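Local coordinates for conserved hypothetical protein NMB0706 (PDB 1RV9), which is of unknown function but belongs to the multi-copper polyphenol oxidoreductase laccase family, so that an enzymatic role is plausible, at residues 22-27 with 159-164; 26-31 with 250-255; 84-89 with 147-152; 128-133 with 153-158. All blocks are in the same frame, centred on the assembly; numbering follows the deposited sequence.

Overall arrangement
The chain folds as an alpha-beta-beta-alpha structure with two mixed sheets. Contact 2 pairs two strands of the five-stranded sheet, 28-33 and 248-254. Contacts 1, 3 and 4 all reach the six-stranded sheet. Contact 1 starts from the same loop as contact 2, and their centres lie about 9 Å apart. Trp22 packs on Thr30 and Ile252, so the two sheets are joined there. The segments of contacts 3 and 4 fall between the two segments of contact 1 in sequence, and alternate with each other. Their centres are about 11 Å apart. Contact 3 is about 17 Å from contacts 1 and 2, centre to centre. Together the contacts run from one sheet across the other to its outer helix.

Contact 1. Residues 22-27 with 159-164; sequences WPAPAN and EMMAYL
In this alpha-beta-beta-alpha fold, the loop 22-27 leads into strand 28-33 of one sheet and packs against strand 160-164 of the other. Met161, Trp22 and Tyr163 carry the contact, which is apolar and held by ring and sulfur packing. The Trp22 indole stands between the side chains of Met161 and Tyr163, which alternate with Ala162 along the strand. Tyr163 CB lies over one ring face as a CH-pi contact, 3.9 Å from the centroid of the Trp22 six-membered ring. CG of Tyr163 is anti to the backbone N (chi1 -176°). This turns the edge of the phenol ring to the face of the five-membered ring of Trp22, with planes at 58°. On the opposite face sit Ala24 CB and Met161 SD, both offset toward the rim. Met161 SD is 4.4 Å from the centroid of the six-membered ring, an oblique Met-aromatic contact. The Met161 chain bends at chi3 (84°), so its methyl group runs on along the loop past Ala24 to Pro25. Cys124 of strand 119-125 and Tyr223 of strand 221-224 pack on both Trp22 and Met161. On the face that carries Met161 SD, Met161 CG also lies 3.6 Å from Trp22 CE3.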
loop_
_atom_site.group_PDB
_atom_site.type_symbol
_atom_site.label_atom_id
_atom_site.label_comp_id
_atom_site.label_asym_id
_atom_site.label_seq_id
_atom_site.Cartn_x
_atom_site.Cartn_y
_atom_site.Cartn_z
ATOM N N TRP A 22 -5.812 8.058 -11.530
ATOM C CA TRP A 22 -5.999 6.938 -12.434
ATOM C C TRP A 22 -7.395 7.014 -13.041
ATOM O O TRP A 22 -8.268 7.706 -12.519
ATOM C CB TRP A 22 -5.774 5.609 -11.696
ATOM C CG TRP A 22 -6.682 5.312 -10.520
ATOM C CD1 TRP A 22 -7.511 6.179 -9.856
ATOM C CD2 TRP A 22 -6.802 4.052 -9.849
ATOM N NE1 TRP A 22 -8.140 5.530 -8.815
ATOM C CE2 TRP A 22 -7.723 4.224 -8.790
ATOM C CE3 TRP A 22 -6.222 2.790 -10.047
ATOM C CZ2 TRP A 22 -8.070 3.181 -7.923
ATOM C CZ3 TRP A 22 -6.568 1.753 -9.188
ATOM C CH2 TRP A 22 -7.487 1.956 -8.139
ATOM N N PRO A 23 -7.614 6.321 -14.167
ATOM C CA PRO A 23 -8.921 6.333 -14.834
ATOM C C PRO A 23 -9.995 5.466 -14.185
ATOM O O PRO A 23 -10.834 4.890 -14.878
ATOM C CB PRO A 23 -8.583 5.878 -16.251
ATOM C CG PRO A 23 -7.451 4.930 -16.029
ATOM C CD PRO A 23 -6.601 5.659 -15.009
ATOM N N ALA A 24 -9.980 5.379 -12.860
ATOM C CA ALA A 24 -10.972 4.568 -12.163
ATOM C C ALA A 24 -12.366 5.162 -12.335
ATOM O O ALA A 24 -12.523 6.382 -12.443
ATOM C CB ALA A 24 -10.623 4.469 -10.684
ATOM N N PRO A 25 -13.401 4.303 -12.372
ATOM C CA PRO A 25 -14.782 4.771 -12.530
ATOM C C PRO A 25 -15.212 5.676 -11.375
ATOM O O PRO A 25 -14.611 5.653 -10.305
ATOM C CB PRO A 25 -15.580 3.471 -12.614
ATOM C CG PRO A 25 -14.754 2.509 -11.815
ATOM C CD PRO A 25 -13.354 2.835 -12.256
ATOM N N ALA A 26 -16.256 6.463 -11.606
ATOM C CA ALA A 26 -16.748 7.427 -10.626
ATOM C C ALA A 26 -17.178 6.888 -9.269
ATOM O O ALA A 26 -17.249 7.648 -8.297
ATOM C CB ALA A 26 -17.883 8.232 -11.238
ATOM N N ASN A 27 -17.475 5.595 -9.188
ATOM C CA ASN A 27 -17.900 5.026 -7.915
ATOM C C ASN A 27 -16.754 4.382 -7.148
ATOM O O ASN A 27 -16.967 3.746 -6.115
ATOM C CB ASN A 27 -19.033 4.025 -8.135
ATOM C CG ASN A 27 -18.596 2.815 -8.919
ATOM O OD1 ASN A 27 -17.765 2.910 -9.826
ATOM N ND2 ASN A 27 -19.170 1.663 -8.587
ATOM N N GLU A 159 -9.454 -6.246 -17.047
ATOM C CA GLU A 159 -10.390 -5.199 -16.660
ATOM C C GLU A 159 -9.947 -4.540 -15.360
ATOM O O GLU A 159 -10.603 -3.626 -14.864
ATOM C CB GLU A 159 -11.798 -5.775 -16.503
ATOM C CG GLU A 159 -12.292 -6.484 -17.757
ATOM C CD GLU A 159 -13.796 -6.647 -17.794
ATOM O OE1 GLU A 159 -14.500 -5.621 -17.922
ATOM O OE2 GLU A 159 -14.277 -7.797 -17.699
ATOM N N MET A 160 -8.828 -5.006 -14.816
ATOM C CA MET A 160 -8.298 -4.450 -13.575
ATOM C C MET A 160 -7.298 -3.336 -13.812
ATOM O O MET A 160 -6.619 -3.285 -14.838
ATOM C CB MET A 160 -7.568 -5.510 -12.755
ATOM C CG MET A 160 -8.413 -6.579 -12.130
ATOM S SD MET A 160 -7.319 -7.597 -11.125
ATOM C CE MET A 160 -8.457 -8.838 -10.546
ATOM N N MET A 161 -7.205 -2.440 -12.841
ATOM C CA MET A 161 -6.228 -1.376 -12.897
ATOM C C MET A 161 -5.642 -1.326 -11.493
ATOM O O MET A 161 -6.340 -1.588 -10.512
ATOM C CB MET A 161 -6.857 -0.037 -13.304
ATOM C CG MET A 161 -7.890 0.534 -12.368
ATOM S SD MET A 161 -8.565 2.078 -13.044
ATOM C CE MET A 161 -9.790 1.454 -14.090
ATOM N N ALA A 162 -4.352 -1.034 -11.410
ATOM C CA ALA A 162 -3.671 -0.974 -10.126
ATOM C C ALA A 162 -3.020 0.379 -9.933
ATOM O O ALA A 162 -2.539 0.991 -10.888
ATOM C CB ALA A 162 -2.617 -2.073 -10.044
ATOM N N TYR A 163 -3.015 0.852 -8.693
ATOM C CA TYR A 163 -2.402 2.131 -8.384
ATOM C C TYR A 163 -1.252 1.911 -7.418
ATOM O O TYR A 163 -1.421 1.291 -6.366
ATOM C CB TYR A 163 -3.419 3.082 -7.751
ATOM C CG TYR A 163 -2.866 4.463 -7.495
ATOM C CD1 TYR A 163 -2.645 5.352 -8.545
ATOM C CD2 TYR A 163 -2.547 4.876 -6.202
ATOM C CE1 TYR A 163 -2.117 6.623 -8.314
ATOM C CE2 TYR A 163 -2.022 6.139 -5.960
ATOM C CZ TYR A 163 -1.810 7.006 -7.017
ATOM O OH TYR A 163 -1.296 8.261 -6.771
ATOM N N LEU A 164 -0.078 2.409 -7.787
ATOM C CA LEU A 164 1.096 2.284 -6.941
ATOM C C LEU A 164 1.134 3.521 -6.048
ATOM O O LEU A 164 1.365 4.637 -6.519
ATOM C CB LEU A 164 2.363 2.205 -7.795
ATOM C CG LEU A 164 2.355 1.104 -8.860
ATOM C CD1 LEU A 164 3.676 1.136 -9.624
ATOM C CD2 LEU A 164 2.140 -0.258 -8.213
#

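Contact 2. Residues 26-31 with 250-255; sequences ANVKTL and SLIWLD
Trp253 holds CG in the crowded position between its backbone N and carbonyl carbon (chi1 65°), and Lys29 holds CG anti to its carbonyl carbon (chi1 -55°). In this antiparallel beta ladder the first torsion lays the indole against Lys29 CB, and the second keeps Lys29 CG near Trp253 NE1, at 3.7 Å. Strands 28-33 and 248-254 are neighbours in the five-stranded sheet. Lys29 with Trp253 and Leu31 with Leu251 are hydrogen-bonded pairs, while Val28 with Leu254 and Thr30 with Ile252 are non-hydrogen-bonded pairs. Lys29 N gives its hydrogen to Trp253 O at 2.8 Å, nearly along the C=O axis. Trp253 N returns a bond to Lys29 O at 2.9 Å, in the carbonyl plane. Leu31 N reaches Leu251 O from above the carbonyl plane. The ladder runs one bond past the strand end, where Asp255 N meets Asn27 O at 2.7 Å. Val28, Thr30, Ile252 and Leu254 face the second sheet, where Cys124 and Leu122 receive Val28 and Thr30. Val28 CG1 touches Ile252 CD1 at 3.8 Å. Thr30 OG1 is satisfied by Ala20 N, and Asn27 ND2 by Gly128 O. Leu31, Leu251 and Trp253 point the other way, onto Val71 of helix 57-71. The Lys29 chain bends at chi2 (-61°) and carries the ammonium off the ring, with NZ weakly bonded to Ala26 O. Lys29 CB stays over the indole face, 3.3 Å from Trp253 CE2, and Leu31 CB meets the ring edge at Trp253 CZ3, 3.8 Å away.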
loop_
_atom_site.group_PDB
_atom_site.type_symbol
_atom_site.label_atom_id
_atom_site.label_comp_id
_atom_site.label_asym_id
_atom_site.label_seq_id
_atom_site.Cartn_x
_atom_site.Cartn_y
_atom_site.Cartn_z
ATOM N N ALA A 26 -16.256 6.463 -11.606
ATOM C CA ALA A 26 -16.748 7.427 -10.626
ATOM C C ALA A 26 -17.178 6.888 -9.269
ATOM O O ALA A 26 -17.249 7.648 -8.297
ATOM C CB ALA A 26 -17.883 8.232 -11.238
ATOM N N ASN A 27 -17.475 5.595 -9.188
ATOM C CA ASN A 27 -17.900 5.026 -7.915
ATOM C C ASN A 27 -16.754 4.382 -7.148
ATOM O O ASN A 27 -16.967 3.746 -6.115
ATOM C CB ASN A 27 -19.033 4.025 -8.135
ATOM C CG ASN A 27 -18.596 2.815 -8.919
ATOM O OD1 ASN A 27 -17.765 2.910 -9.826
ATOM N ND2 ASN A 27 -19.170 1.663 -8.587
ATOM N N VAL A 28 -15.538 4.535 -7.665
ATOM C CA VAL A 28 -14.363 4.005 -6.989
ATOM C C VAL A 28 -13.648 5.200 -6.382
ATOM O O VAL A 28 -13.120 6.055 -7.096
ATOM C CB VAL A 28 -13.419 3.260 -7.954
ATOM C CG1 VAL A 28 -12.105 2.926 -7.247
ATOM C CG2 VAL A 28 -14.083 1.976 -8.424
ATOM N N LYS A 29 -13.660 5.261 -5.056
ATOM C CA LYS A 29 -13.040 6.353 -4.330
ATOM C C LYS A 29 -11.752 5.909 -3.665
ATOM O O LYS A 29 -11.627 4.757 -3.241
ATOM C CB LYS A 29 -13.998 6.874 -3.259
ATOM C CG LYS A 29 -15.358 7.294 -3.789
ATOM C CD LYS A 29 -15.227 8.425 -4.782
ATOM C CE LYS A 29 -16.592 8.911 -5.233
ATOM N NZ LYS A 29 -16.467 10.053 -6.175
ATOM N N THR A 30 -10.797 6.827 -3.575
ATOM C CA THR A 30 -9.528 6.532 -2.931
ATOM C C THR A 30 -9.107 7.675 -2.020
ATOM O O THR A 30 -9.515 8.824 -2.196
ATOM C CB THR A 30 -8.382 6.302 -3.952
ATOM O OG1 THR A 30 -8.199 7.478 -4.751
ATOM C CG2 THR A 30 -8.687 5.117 -4.845
ATOM N N LEU A 31 -8.291 7.341 -1.034
ATOM C CA LEU A 31 -7.772 8.339 -0.119
ATOM C C LEU A 31 -6.349 7.916 0.191
ATOM O O LEU A 31 -6.121 6.849 0.765
ATOM C CB LEU A 31 -8.595 8.399 1.171
ATOM C CG LEU A 31 -8.215 9.553 2.108
ATOM C CD1 LEU A 31 -8.643 10.868 1.478
ATOM C CD2 LEU A 31 -8.887 9.377 3.463
ATOM N N SER A 250 -3.319 3.978 2.493
ATOM C CA SER A 250 -3.896 4.081 1.164
ATOM C C SER A 250 -5.204 3.323 1.278
ATOM O O SER A 250 -5.219 2.126 1.602
ATOM C CB SER A 250 -2.971 3.453 0.124
ATOM O OG SER A 250 -1.773 4.204 0.037
ATOM N N LEU A 251 -6.298 4.041 1.040
ATOM C CA LEU A 251 -7.639 3.482 1.156
ATOM C C LEU A 251 -8.395 3.523 -0.155
ATOM O O LEU A 251 -8.173 4.399 -0.990
ATOM C CB LEU A 251 -8.447 4.255 2.206
ATOM C CG LEU A 251 -7.902 4.365 3.630
ATOM C CD1 LEU A 251 -6.789 5.401 3.682
ATOM C CD2 LEU A 251 -9.037 4.771 4.563
ATOM N N ILE A 252 -9.303 2.571 -0.315
ATOM C CA ILE A 252 -10.125 2.504 -1.510
ATOM C C ILE A 252 -11.479 1.915 -1.144
ATOM O O ILE A 252 -11.581 1.027 -0.295
ATOM C CB ILE A 252 -9.437 1.657 -2.618
ATOM C CG1 ILE A 252 -10.253 1.727 -3.910
ATOM C CG2 ILE A 252 -9.273 0.209 -2.160
ATOM C CD1 ILE A 252 -9.509 1.174 -5.110
ATOM N N TRP A 253 -12.530 2.439 -1.760
ATOM C CA TRP A 253 -13.861 1.932 -1.493
ATOM C C TRP A 253 -14.799 2.217 -2.643
ATOM O O TRP A 253 -14.494 3.023 -3.524
ATOM C CB TRP A 253 -14.418 2.535 -0.193
ATOM C CG TRP A 253 -14.650 4.032 -0.205
ATOM C CD1 TRP A 253 -15.834 4.682 -0.423
ATOM C CD2 TRP A 253 -13.679 5.049 0.065
ATOM N NE1 TRP A 253 -15.659 6.042 -0.298
ATOM C CE2 TRP A 253 -14.345 6.294 -0.003
ATOM C CE3 TRP A 253 -12.308 5.030 0.352
ATOM C CZ2 TRP A 253 -13.686 7.510 0.218
ATOM C CZ3 TRP A 253 -11.650 6.239 0.570
ATOM C CH2 TRP A 253 -12.342 7.463 0.498
ATOM N N LEU A 254 -15.922 1.510 -2.640
ATOM C CA LEU A 254 -16.953 1.687 -3.649
ATOM C C LEU A 254 -17.995 2.612 -3.040
ATOM O O LEU A 254 -18.383 2.453 -1.881
ATOM C CB LEU A 254 -17.600 0.345 -3.996
ATOM C CG LEU A 254 -16.721 -0.646 -4.751
ATOM C CD1 LEU A 254 -17.347 -2.033 -4.691
ATOM C CD2 LEU A 254 -16.553 -0.178 -6.200
ATOM N N ASP A 255 -18.422 3.594 -3.820
ATOM C CA ASP A 255 -19.429 4.546 -3.379
ATOM C C ASP A 255 -20.398 4.711 -4.534
ATOM O O ASP A 255 -20.287 5.649 -5.324
ATOM C CB ASP A 255 -18.784 5.886 -3.021
ATOM C CG ASP A 255 -19.805 6.982 -2.789
ATOM O OD1 ASP A 255 -20.910 6.667 -2.305
ATOM O OD2 ASP A 255 -19.498 8.159 -3.080
#

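Contact 3. Residues 84-89 with 147-152; sequences TVVVNA and QNTIAA
This is a helix-on-strand contact at the surface, where helix 145-153 lies against the edge strand 86-88 of the six-stranded sheet. The short axes pass 8.9 Å apart and run 29° from parallel. One side-chain hydrogen bond and one valine make the join. Asn148 sets CG anti to its carbonyl carbon (chi1 -67°), and its amide crosses to the turn before the strand. There Asn148 ND2 donates to Thr84 O at 2.9 Å. The bond is nearly straight, at 169°, and the acceptor lies close to the amide plane. From the carbonyl's side the donor sits above the plane rather than on a lone pair. The bond ties the helix to the backbone of Thr84, not to its side chain. Val86 points toward the helix and spreads its two methyl groups along it. Val86 CG2 lies 3.8 Å from Asn148 CB and 3.7 Å from Thr149 OG1. Val86 CG1 reaches one turn further, to Ala152 CB at 3.9 Å. The Thr149 hydroxyl is bonded within its own helix, to Val145 O. Strand 101-104 adjoins strand 86-88, with Val103 beside Val86. Thr149 reaches on to Ala132 and Ala134 of strand 131-136, while Gln147 and Ile150 turn to helix 206-217.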
loop_
_atom_site.group_PDB
_atom_site.type_symbol
_atom_site.label_atom_id
_atom_site.label_comp_id
_atom_site.label_asym_id
_atom_site.label_seq_id
_atom_site.Cartn_x
_atom_site.Cartn_y
_atom_site.Cartn_z
ATOM N N THR A 84 1.152 -12.891 2.691
ATOM C CA THR A 84 0.536 -12.793 1.372
ATOM C C THR A 84 -0.946 -13.114 1.547
ATOM O O THR A 84 -1.645 -13.435 0.586
ATOM C CB THR A 84 1.154 -13.803 0.384
ATOM O OG1 THR A 84 0.950 -15.136 0.871
ATOM C CG2 THR A 84 2.646 -13.542 0.217
ATOM N N VAL A 85 -1.420 -13.007 2.787
ATOM C CA VAL A 85 -2.809 -13.311 3.117
ATOM C C VAL A 85 -3.785 -12.190 2.784
ATOM O O VAL A 85 -3.582 -11.034 3.163
ATOM C CB VAL A 85 -2.946 -13.672 4.616
ATOM C CG1 VAL A 85 -4.397 -14.000 4.962
ATOM C CG2 VAL A 85 -2.052 -14.859 4.935
ATOM N N VAL A 86 -4.847 -12.562 2.077
ATOM C CA VAL A 86 -5.894 -11.636 1.658
ATOM C C VAL A 86 -7.191 -12.001 2.372
ATOM O O VAL A 86 -7.542 -13.178 2.470
ATOM C CB VAL A 86 -6.148 -11.741 0.136
ATOM C CG1 VAL A 86 -7.155 -10.687 -0.300
ATOM C CG2 VAL A 86 -4.840 -11.603 -0.625
ATOM N N VAL A 87 -7.898 -10.994 2.875
ATOM C CA VAL A 87 -9.167 -11.219 3.556
ATOM C C VAL A 87 -10.258 -10.354 2.941
ATOM O O VAL A 87 -9.972 -9.441 2.167
ATOM C CB VAL A 87 -9.084 -10.862 5.056
ATOM C CG1 VAL A 87 -8.049 -11.735 5.742
ATOM C CG2 VAL A 87 -8.743 -9.384 5.229
ATOM N N ASN A 88 -11.510 -10.657 3.268
ATOM C CA ASN A 88 -12.620 -9.845 2.783
ATOM C C ASN A 88 -12.701 -8.693 3.774
ATOM O O ASN A 88 -12.860 -8.912 4.975
ATOM C CB ASN A 88 -13.932 -10.635 2.791
ATOM C CG ASN A 88 -14.009 -11.643 1.664
ATOM O OD1 ASN A 88 -13.521 -11.396 0.561
ATOM N ND2 ASN A 88 -14.643 -12.781 1.927
ATOM N N ALA A 89 -12.578 -7.466 3.278
ATOM C CA ALA A 89 -12.604 -6.300 4.152
ATOM C C ALA A 89 -13.849 -6.233 5.023
ATOM O O ALA A 89 -13.771 -5.837 6.188
ATOM C CB ALA A 89 -12.473 -5.022 3.327
ATOM N N GLN A 147 -0.516 -11.203 -6.505
ATOM C CA GLN A 147 -1.174 -12.272 -7.248
ATOM C C GLN A 147 -2.369 -12.812 -6.468
ATOM O O GLN A 147 -3.422 -13.078 -7.048
ATOM C CB GLN A 147 -0.196 -13.417 -7.554
ATOM C CG GLN A 147 0.957 -13.041 -8.480
ATOM C CD GLN A 147 2.193 -12.588 -7.729
ATOM O OE1 GLN A 147 2.121 -11.727 -6.851
ATOM N NE2 GLN A 147 3.340 -13.163 -8.075
ATOM N N ASN A 148 -2.217 -12.968 -5.155
ATOM C CA ASN A 148 -3.312 -13.474 -4.331
ATOM C C ASN A 148 -4.464 -12.473 -4.259
ATOM O O ASN A 148 -5.633 -12.860 -4.203
ATOM C CB ASN A 148 -2.828 -13.800 -2.915
ATOM C CG ASN A 148 -1.856 -14.959 -2.885
ATOM O OD1 ASN A 148 -1.772 -15.734 -3.839
ATOM N ND2 ASN A 148 -1.125 -15.093 -1.785
ATOM N N THR A 149 -4.135 -11.186 -4.252
ATOM C CA THR A 149 -5.168 -10.157 -4.197
ATOM C C THR A 149 -5.968 -10.170 -5.496
ATOM O O THR A 149 -7.198 -10.141 -5.487
ATOM C CB THR A 149 -4.545 -8.768 -3.984
ATOM O OG1 THR A 149 -3.846 -8.757 -2.733
ATOM C CG2 THR A 149 -5.632 -7.686 -3.968
ATOM N N ILE A 150 -5.255 -10.225 -6.614
ATOM C CA ILE A 150 -5.888 -10.260 -7.926
ATOM C C ILE A 150 -6.856 -11.439 -8.012
ATOM O O ILE A 150 -7.984 -11.301 -8.493
ATOM C CB ILE A 150 -4.807 -10.376 -9.028
ATOM C CG1 ILE A 150 -4.049 -9.050 -9.139
ATOM C CG2 ILE A 150 -5.435 -10.770 -10.359
ATOM C CD1 ILE A 150 -2.758 -9.140 -9.927
ATOM N N ALA A 151 -6.418 -12.598 -7.533
ATOM C CA ALA A 151 -7.251 -13.793 -7.564
ATOM C C ALA A 151 -8.504 -13.631 -6.714
ATOM O O ALA A 151 -9.599 -14.032 -7.121
ATOM C CB ALA A 151 -6.455 -14.999 -7.080
ATOM N N ALA A 152 -8.346 -13.036 -5.536
ATOM C CA ALA A 152 -9.466 -12.850 -4.623
ATOM C C ALA A 152 -10.543 -11.899 -5.136
ATOM O O ALA A 152 -11.696 -11.979 -4.718
ATOM C CB ALA A 152 -8.952 -12.371 -3.273
#

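Contact 4. Residues 128-133 with 153-158; sequences GTAVAA and MKVPPV
The flat group here is the peptide between Ala130 and Val131, and the Met153 methyl lies over one of its faces. The site belongs to a beta-alpha-beta crossover, in which helices 138-143 and 145-153 link strand 131-136 to the parallel strand 160-164, with strand 119-125 between them. Met153 CE is 3.7 Å from Ala130 O and 3.8 Å from Ala130 C. Met153, late in the segment 145-153, sets CG anti to its carbonyl carbon (chi1 -68°). Its chain then runs straight and bends at chi3 (76°), which lays the methyl along the strand backbone. The CB atoms of Ala130 and Ala132 both point toward Met153. Val131, between them, points away, onto Ile252 and Leu254 of the other sheet. Phe123, Val103 and Met160 also pack on Met153, so it is buried in the layer between helix and sheet. Lys154 then leaves the helix with positive phi (57°). The chain turns so that Val155 faces the strand start, with Val155 CG1 4.3 Å from Ala130 CB. Further along the strand, Met153 SD rests 3.8 Å from Ala132 CB.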
loop_
_atom_site.group_PDB
_atom_site.type_symbol
_atom_site.label_atom_id
_atom_site.label_comp_id
_atom_site.label_asym_id
_atom_site.label_seq_id
_atom_site.Cartn_x
_atom_site.Cartn_y
_atom_site.Cartn_z
ATOM N N GLY A 128 -16.194 -0.759 -11.961
ATOM C CA GLY A 128 -16.447 -0.375 -10.585
ATOM C C GLY A 128 -17.323 -1.339 -9.808
ATOM O O GLY A 128 -18.350 -0.942 -9.249
ATOM N N THR A 129 -16.926 -2.607 -9.763
ATOM C CA THR A 129 -17.697 -3.604 -9.025
ATOM C C THR A 129 -16.865 -4.245 -7.915
ATOM O O THR A 129 -17.396 -4.953 -7.065
ATOM C CB THR A 129 -18.207 -4.732 -9.942
ATOM O OG1 THR A 129 -17.110 -5.566 -10.331
ATOM C CG2 THR A 129 -18.871 -4.149 -11.188
ATOM N N ALA A 130 -15.562 -3.996 -7.924
ATOM C CA ALA A 130 -14.686 -4.570 -6.908
ATOM C C ALA A 130 -13.442 -3.721 -6.697
ATOM O O ALA A 130 -12.926 -3.117 -7.636
ATOM C CB ALA A 130 -14.284 -5.988 -7.306
ATOM N N VAL A 131 -12.978 -3.671 -5.451
ATOM C CA VAL A 131 -11.777 -2.920 -5.097
ATOM C C VAL A 131 -10.930 -3.750 -4.140
ATOM O O VAL A 131 -11.387 -4.768 -3.612
ATOM C CB VAL A 131 -12.113 -1.571 -4.405
ATOM C CG1 VAL A 131 -12.895 -0.683 -5.351
ATOM C CG2 VAL A 131 -12.896 -1.818 -3.123
ATOM N N ALA A 132 -9.690 -3.324 -3.935
ATOM C CA ALA A 132 -8.784 -4.020 -3.030
ATOM C C ALA A 132 -7.575 -3.159 -2.707
ATOM O O ALA A 132 -7.225 -2.253 -3.459
ATOM C CB ALA A 132 -8.323 -5.341 -3.651
ATOM N N ALA A 133 -6.945 -3.457 -1.576
ATOM C CA ALA A 133 -5.746 -2.755 -1.141
ATOM C C ALA A 133 -4.771 -3.823 -0.665
ATOM O O ALA A 133 -5.156 -4.726 0.077
ATOM C CB ALA A 133 -6.075 -1.798 0.001
ATOM N N MET A 153 -10.171 -11.004 -6.042
ATOM C CA MET A 153 -11.121 -10.041 -6.592
ATOM C C MET A 153 -12.127 -10.670 -7.547
ATOM O O MET A 153 -13.231 -10.155 -7.729
ATOM C CB MET A 153 -10.374 -8.916 -7.302
ATOM C CG MET A 153 -9.592 -8.028 -6.354
ATOM S SD MET A 153 -8.789 -6.672 -7.207
ATOM C CE MET A 153 -10.192 -5.595 -7.501
ATOM N N LYS A 154 -11.732 -11.777 -8.161
ATOM C CA LYS A 154 -12.594 -12.500 -9.089
ATOM C C LYS A 154 -13.117 -11.691 -10.269
ATOM O O LYS A 154 -14.266 -11.853 -10.684
ATOM C CB LYS A 154 -13.776 -13.110 -8.341
ATOM C CG LYS A 154 -13.383 -14.131 -7.300
ATOM C CD LYS A 154 -14.615 -14.850 -6.780
ATOM C CE LYS A 154 -14.267 -15.839 -5.685
ATOM N NZ LYS A 154 -13.819 -15.153 -4.443
ATOM N N VAL A 155 -12.280 -10.812 -10.799
ATOM C CA VAL A 155 -12.651 -10.027 -11.965
ATOM C C VAL A 155 -11.529 -10.236 -12.973
ATOM O O VAL A 155 -10.390 -10.509 -12.594
ATOM C CB VAL A 155 -12.807 -8.522 -11.633
ATOM C CG1 VAL A 155 -14.135 -8.284 -10.927
ATOM C CG2 VAL A 155 -11.664 -8.055 -10.758
ATOM N N PRO A 156 -11.836 -10.133 -14.272
ATOM C CA PRO A 156 -10.819 -10.322 -15.313
ATOM C C PRO A 156 -9.626 -9.390 -15.132
ATOM O O PRO A 156 -9.791 -8.178 -15.047
ATOM C CB PRO A 156 -11.583 -10.021 -16.598
ATOM C CG PRO A 156 -12.983 -10.433 -16.258
ATOM C CD PRO A 156 -13.153 -9.862 -14.871
ATOM N N PRO A 157 -8.406 -9.945 -15.083
ATOM C CA PRO A 157 -7.230 -9.091 -14.912
ATOM C C PRO A 157 -7.151 -7.945 -15.919
ATOM O O PRO A 157 -6.725 -6.845 -15.579
ATOM C CB PRO A 157 -6.070 -10.073 -15.057
ATOM C CG PRO A 157 -6.635 -11.323 -14.454
ATOM C CD PRO A 157 -8.029 -11.370 -15.051
ATOM N N VAL A 158 -7.569 -8.195 -17.157
ATOM C CA VAL A 158 -7.508 -7.164 -18.183
ATOM C C VAL A 158 -8.428 -5.988 -17.852
ATOM O O VAL A 158 -8.205 -4.864 -18.309
ATOM C CB VAL A 158 -7.870 -7.741 -19.581
ATOM C CG1 VAL A 158 -9.371 -7.913 -19.712
ATOM C CG2 VAL A 158 -7.323 -6.841 -20.669
#